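Local structure of indole-3-acetic acid-amido synthetase GH3.15 (Arabidopsis thaliana, 6E1Q) at residues 195-207 / 237-251. The protein catalyses the ATP-dependent conjugation of amino acids, chiefly glutamine, to the auxin precursor indole-3-butyric acid, and also conjugates the herbicide 2,4-DB. Sequence-based numbering, arbitrary orientation. Where two conformers were deposited one is given.
Sequences TQSMYCQLLCGLL and LCSNIRTGRLSDWIT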
loop_
_atom_site.group_PDB
_atom_site.type_symbol
_atom_site.label_atom_id
_atom_site.label_comp_id
_atom_site.label_asym_id
_atom_site.label_seq_id
_atom_site.Cartn_x
_atom_site.Cartn_y
_atom_site.Cartn_z
ATOM N N THR A 195 -16.811 10.510 -7.863
ATOM C CA THR A 195 -17.972 10.697 -7.005
ATOM C C THR A 195 -19.045 9.659 -7.307
ATOM O O THR A 195 -19.638 9.091 -6.383
ATOM C CB THR A 195 -18.511 12.119 -7.145
ATOM O OG1 THR A 195 -17.510 13.034 -6.699
ATOM C CG2 THR A 195 -19.775 12.327 -6.301
ATOM N N GLN A 196 -19.297 9.380 -8.592
ATOM C CA GLN A 196 -20.276 8.353 -8.941
ATOM C C GLN A 196 -19.790 6.970 -8.546
ATOM O O GLN A 196 -20.567 6.143 -8.048
ATOM C CB GLN A 196 -20.577 8.376 -10.437
ATOM C CG GLN A 196 -21.203 9.662 -10.913
ATOM C CD GLN A 196 -21.665 9.562 -12.345
ATOM O OE1 GLN A 196 -22.428 8.659 -12.710
ATOM N NE2 GLN A 196 -21.195 10.483 -13.171
ATOM N N SER A 197 -18.503 6.696 -8.769
ATOM C CA SER A 197 -18.002 5.357 -8.496
ATOM C C SER A 197 -18.004 5.066 -6.994
ATOM O O SER A 197 -18.452 3.993 -6.566
ATOM C CB SER A 197 -16.601 5.187 -9.091
ATOM O OG SER A 197 -15.695 6.087 -8.474
ATOM N N MET A 198 -17.516 6.006 -6.174
ATOM C CA MET A 198 -17.561 5.791 -4.724
ATOM C C MET A 198 -19.007 5.657 -4.234
ATOM O O MET A 198 -19.306 4.846 -3.344
ATOM C CB MET A 198 -16.855 6.940 -4.002
ATOM C CG MET A 198 -16.993 6.879 -2.478
ATOM S SD MET A 198 -16.031 5.496 -1.785
ATOM C CE MET A 198 -14.393 6.251 -1.749
ATOM N N TYR A 199 -19.920 6.437 -4.821
ATOM C CA TYR A 199 -21.317 6.383 -4.400
ATOM C C TYR A 199 -21.923 5.008 -4.684
ATOM O O TYR A 199 -22.559 4.403 -3.813
ATOM C CB TYR A 199 -22.113 7.509 -5.085
ATOM C CG TYR A 199 -23.570 7.621 -4.622
ATOM C CD1 TYR A 199 -24.553 6.803 -5.157
ATOM C CD2 TYR A 199 -23.944 8.536 -3.633
ATOM C CE1 TYR A 199 -25.885 6.899 -4.736
ATOM C CE2 TYR A 199 -25.267 8.637 -3.203
ATOM C CZ TYR A 199 -26.231 7.813 -3.759
ATOM O OH TYR A 199 -27.548 7.899 -3.350
ATOM N N CYS A 200 -21.716 4.480 -5.893
ATOM C CA CYS A 200 -22.349 3.207 -6.241
ATOM C C CYS A 200 -21.755 2.055 -5.446
ATOM O O CYS A 200 -22.473 1.136 -5.032
ATOM C CB CYS A 200 -22.214 2.942 -7.738
ATOM S SG CYS A 200 -23.132 4.148 -8.737
ATOM N N GLN A 201 -20.438 2.084 -5.248
ATOM C CA GLN A 201 -19.765 1.036 -4.493
ATOM C C GLN A 201 -20.228 1.006 -3.037
ATOM O O GLN A 201 -20.408 -0.069 -2.456
ATOM C CB GLN A 201 -18.257 1.264 -4.626
ATOM C CG GLN A 201 -17.393 0.996 -3.437
ATOM C CD GLN A 201 -15.939 0.807 -3.863
ATOM O OE1 GLN A 201 -15.580 -0.211 -4.448
ATOM N NE2 GLN A 201 -15.111 1.821 -3.616
ATOM N N LEU A 202 -20.437 2.176 -2.431
ATOM C CA LEU A 202 -20.935 2.203 -1.056
ATOM C C LEU A 202 -22.413 1.807 -0.999
ATOM O O LEU A 202 -22.843 1.095 -0.083
ATOM C CB LEU A 202 -20.712 3.596 -0.448
ATOM C CG LEU A 202 -19.316 3.851 0.161
ATOM C CD1 LEU A 202 -19.114 5.340 0.484
ATOM C CD2 LEU A 202 -19.115 3.028 1.432
ATOM N N LEU A 203 -23.209 2.253 -1.970
ATOM C CA LEU A 203 -24.607 1.830 -2.006
ATOM C C LEU A 203 -24.711 0.306 -2.102
ATOM O O LEU A 203 -25.452 -0.322 -1.336
ATOM C CB LEU A 203 -25.324 2.516 -3.167
ATOM C CG LEU A 203 -26.780 2.124 -3.425
ATOM C CD1 LEU A 203 -27.583 2.462 -2.205
ATOM C CD2 LEU A 203 -27.278 2.938 -4.593
ATOM N N CYS A 204 -23.915 -0.313 -2.991
ATOM C CA CYS A 204 -23.888 -1.777 -3.057
ATOM C C CYS A 204 -23.398 -2.405 -1.752
ATOM O O CYS A 204 -23.965 -3.408 -1.278
ATOM C CB CYS A 204 -23.024 -2.235 -4.227
ATOM S SG CYS A 204 -23.843 -1.861 -5.813
ATOM N N GLY A 205 -22.336 -1.854 -1.167
ATOM C CA GLY A 205 -21.827 -2.424 0.067
ATOM C C GLY A 205 -22.830 -2.328 1.200
ATOM O O GLY A 205 -22.945 -3.242 2.022
ATOM N N LEU A 206 -23.556 -1.209 1.274
ATOM C CA LEU A 206 -24.563 -1.060 2.327
ATOM C C LEU A 206 -25.750 -1.984 2.085
ATOM O O LEU A 206 -26.285 -2.571 3.028
ATOM C CB LEU A 206 -25.045 0.391 2.420
ATOM C CG LEU A 206 -24.028 1.432 2.892
ATOM C CD1 LEU A 206 -24.589 2.818 2.612
ATOM C CD2 LEU A 206 -23.753 1.248 4.384
ATOM N N LEU A 207 -26.196 -2.098 0.834
ATOM C CA LEU A 207 -27.296 -3.014 0.534
ATOM C C LEU A 207 -26.943 -4.446 0.912
ATOM O O LEU A 207 -27.812 -5.199 1.367
ATOM C CB LEU A 207 -27.663 -2.936 -0.946
ATOM C CG LEU A 207 -28.529 -1.749 -1.418
ATOM C CD1 LEU A 207 -28.369 -1.565 -2.914
ATOM C CD2 LEU A 207 -30.008 -1.977 -1.091
ATOM N N LEU A 237 -27.721 8.076 0.331
ATOM C CA LEU A 237 -27.581 6.632 0.138
ATOM C C LEU A 237 -28.749 5.875 0.763
ATOM O O LEU A 237 -29.305 4.949 0.158
ATOM C CB LEU A 237 -26.261 6.141 0.738
ATOM C CG LEU A 237 -25.033 6.584 -0.051
ATOM C CD1 LEU A 237 -23.814 6.533 0.872
ATOM C CD2 LEU A 237 -24.844 5.669 -1.270
ATOM N N CYS A 238 -29.107 6.240 1.997
ATOM C CA CYS A 238 -30.185 5.543 2.683
ATOM C C CYS A 238 -31.519 5.802 2.001
ATOM O O CYS A 238 -32.364 4.905 1.908
ATOM C CB CYS A 238 -30.225 5.973 4.143
ATOM S SG CYS A 238 -28.812 5.338 5.066
ATOM N N SER A 239 -31.709 7.024 1.504
ATOM C CA SER A 239 -32.929 7.349 0.787
ATOM C C SER A 239 -33.081 6.462 -0.452
ATOM O O SER A 239 -34.174 5.947 -0.727
ATOM C CB SER A 239 -32.918 8.842 0.438
ATOM O OG SER A 239 -33.729 9.093 -0.680
ATOM N N ASN A 240 -31.985 6.238 -1.186
ATOM C CA ASN A 240 -32.019 5.318 -2.323
ATOM C C ASN A 240 -32.432 3.920 -1.888
ATOM O O ASN A 240 -33.191 3.241 -2.590
ATOM C CB ASN A 240 -30.652 5.241 -3.005
ATOM C CG ASN A 240 -30.355 6.435 -3.904
ATOM O OD1 ASN A 240 -29.421 6.373 -4.703
ATOM N ND2 ASN A 240 -31.126 7.529 -3.769
ATOM N N ILE A 241 -31.914 3.463 -0.747
ATOM C CA ILE A 241 -32.277 2.147 -0.231
ATOM C C ILE A 241 -33.759 2.103 0.131
ATOM O O ILE A 241 -34.450 1.113 -0.142
ATOM C CB ILE A 241 -31.382 1.782 0.972
ATOM C CG1 ILE A 241 -29.930 1.571 0.525
ATOM C CG2 ILE A 241 -31.910 0.513 1.694
ATOM C CD1 ILE A 241 -28.951 1.314 1.692
ATOM N N ARG A 242 -34.272 3.166 0.751
ATOM C CA ARG A 242 -35.684 3.186 1.143
ATOM C C ARG A 242 -36.601 3.086 -0.073
ATOM O O ARG A 242 -37.564 2.310 -0.078
ATOM C CB ARG A 242 -35.991 4.464 1.937
ATOM C CG ARG A 242 -37.493 4.677 2.212
ATOM C CD ARG A 242 -37.702 5.751 3.270
ATOM N NE ARG A 242 -37.254 5.328 4.591
ATOM C CZ ARG A 242 -36.141 5.759 5.187
ATOM N NH1 ARG A 242 -35.337 6.643 4.587
ATOM N NH2 ARG A 242 -35.832 5.303 6.395
ATOM N N THR A 243 -36.314 3.869 -1.116
ATOM C CA THR A 243 -37.162 3.937 -2.299
ATOM C C THR A 243 -36.847 2.860 -3.324
ATOM O O THR A 243 -37.657 2.633 -4.227
ATOM C CB THR A 243 -37.022 5.300 -2.988
ATOM O OG1 THR A 243 -35.665 5.469 -3.424
ATOM C CG2 THR A 243 -37.389 6.441 -2.038
ATOM N N GLY A 244 -35.700 2.196 -3.210
ATOM C CA GLY A 244 -35.284 1.303 -4.271
ATOM C C GLY A 244 -34.996 2.005 -5.572
ATOM O O GLY A 244 -35.111 1.399 -6.638
ATOM N N ARG A 245 -34.633 3.280 -5.513
ATOM C CA ARG A 245 -34.481 4.123 -6.691
ATOM C C ARG A 245 -33.123 4.801 -6.644
ATOM O O ARG A 245 -32.810 5.494 -5.670
ATOM C CB ARG A 245 -35.587 5.178 -6.740
ATOM C CG ARG A 245 -35.609 5.970 -8.002
ATOM C CD ARG A 245 -36.427 7.242 -7.837
ATOM N NE ARG A 245 -36.364 8.003 -9.070
ATOM C CZ ARG A 245 -37.337 8.045 -9.968
ATOM N NH1 ARG A 245 -38.477 7.402 -9.748
ATOM N NH2 ARG A 245 -37.175 8.753 -11.074
ATOM N N LEU A 246 -32.323 4.607 -7.688
ATOM C CA LEU A 246 -30.993 5.209 -7.747
ATOM C C LEU A 246 -31.108 6.705 -8.028
ATOM O O LEU A 246 -31.865 7.114 -8.910
ATOM C CB LEU A 246 -30.178 4.530 -8.841
ATOM C CG LEU A 246 -28.720 4.958 -9.007
ATOM C CD1 LEU A 246 -27.970 4.580 -7.750
ATOM C CD2 LEU A 246 -28.108 4.285 -10.234
ATOM N N SER A 247 -30.366 7.530 -7.278
ATOM C CA SER A 247 -30.407 8.976 -7.517
ATOM C C SER A 247 -30.085 9.280 -8.977
ATOM O O SER A 247 -29.196 8.668 -9.577
ATOM C CB SER A 247 -29.425 9.718 -6.598
ATOM O OG SER A 247 -29.773 9.604 -5.224
ATOM N N ASP A 248 -30.821 10.230 -9.560
ATOM C CA ASP A 248 -30.748 10.389 -11.008
ATOM C C ASP A 248 -29.503 11.138 -11.485
ATOM O O ASP A 248 -29.281 11.200 -12.696
ATOM C CB ASP A 248 -32.020 11.064 -11.546
ATOM C CG ASP A 248 -32.225 12.478 -11.018
ATOM O OD1 ASP A 248 -31.502 12.895 -10.092
ATOM O OD2 ASP A 248 -33.127 13.174 -11.546
ATOM N N TRP A 249 -28.676 11.681 -10.587
ATOM C CA TRP A 249 -27.407 12.267 -11.013
ATOM C C TRP A 249 -26.335 11.223 -11.299
ATOM O O TRP A 249 -25.237 11.583 -11.736
ATOM C CB TRP A 249 -26.874 13.259 -9.971
ATOM C CG TRP A 249 -26.477 12.625 -8.639
ATOM C CD1 TRP A 249 -27.273 12.462 -7.534
ATOM C CD2 TRP A 249 -25.190 12.093 -8.282
ATOM N NE1 TRP A 249 -26.563 11.859 -6.521
ATOM C CE2 TRP A 249 -25.282 11.629 -6.952
ATOM C CE3 TRP A 249 -23.971 11.962 -8.960
ATOM C CZ2 TRP A 249 -24.207 11.036 -6.294
ATOM C CZ3 TRP A 249 -22.910 11.382 -8.304
ATOM C CH2 TRP A 249 -23.032 10.928 -6.983
ATOM N N ILE A 250 -26.601 9.948 -11.051
ATOM C CA ILE A 250 -25.685 8.894 -11.466
ATOM C C ILE A 250 -26.028 8.563 -12.911
ATOM O O ILE A 250 -27.079 7.979 -13.197
ATOM C CB ILE A 250 -25.779 7.676 -10.546
ATOM C CG1 ILE A 250 -25.204 8.068 -9.188
ATOM C CG2 ILE A 250 -24.965 6.479 -11.084
ATOM C CD1 ILE A 250 -25.961 7.485 -8.086
ATOM N N THR A 251 -25.166 9.000 -13.828
ATOM C CA THR A 251 -25.346 8.801 -15.260
ATOM C C THR A 251 -24.431 7.727 -15.823
ATOM O O THR A 251 -24.622 7.309 -16.969
ATOM C CB THR A 251 -25.091 10.112 -16.009
ATOM O OG1 THR A 251 -23.836 10.661 -15.582
ATOM C CG2 THR A 251 -26.192 11.116 -15.712
#
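Y199 reaches from helix 195-207 into the bend where the chain leaves helix 237-243, and its hydroxyl donates to N240 OD1, with OH and OD1 2.8 Å apart. With CG anti to the backbone N (chi1 -175°), the ring extends from the helix until its hydroxyl meets N240. The phenol approaches the amide carbonyl from above its plane, at a C=O...O angle of 100°, while the backbone N of S247 donates to the same OD1 from the opposite face, N to OD1 3.0 Å. N240 ND2 gives a hydrogen, nearly in the amide plane, to S247 OG at 2.9 Å. Both ends of the buried amide are therefore engaged, and the S247 N-H, which can only donate, tells O from N and so fixes its flip. E236, one turn of helix back, binds both S247 OG and W249 NE1.

The tyrosine ring is clasped on its two faces. L237 CD2 sits over the centre of one, 3.6 Å from the centroid in a CH-pi contact; against the other the W249 edge makes a T-shaped pair, planes at 71°, with CZ2 over the CG-CD2 side. I250 CD1 packs obliquely at Y199 CD1. L203 and L206 pack on both L237 and I241, L207 on I241, and L203 CD2 also meets L246 CD1.

At the other end, Q196 lays its CG against W249 CZ3 and extends to the loop, where OE1 takes a weak bond from T251 N (3.0 Å) and a further hydrogen bond from D252 N; its NE2 is held by D193. C200 is disulfide-bonded to C255 and rests its SG on I250 CG2.

In this N-terminal-domain packing, remote from the ligand pocket, the N240 and Q196 amides meet main-chain N-H groups, consistent with polar bonds and the disulfide fixing loop 244-251.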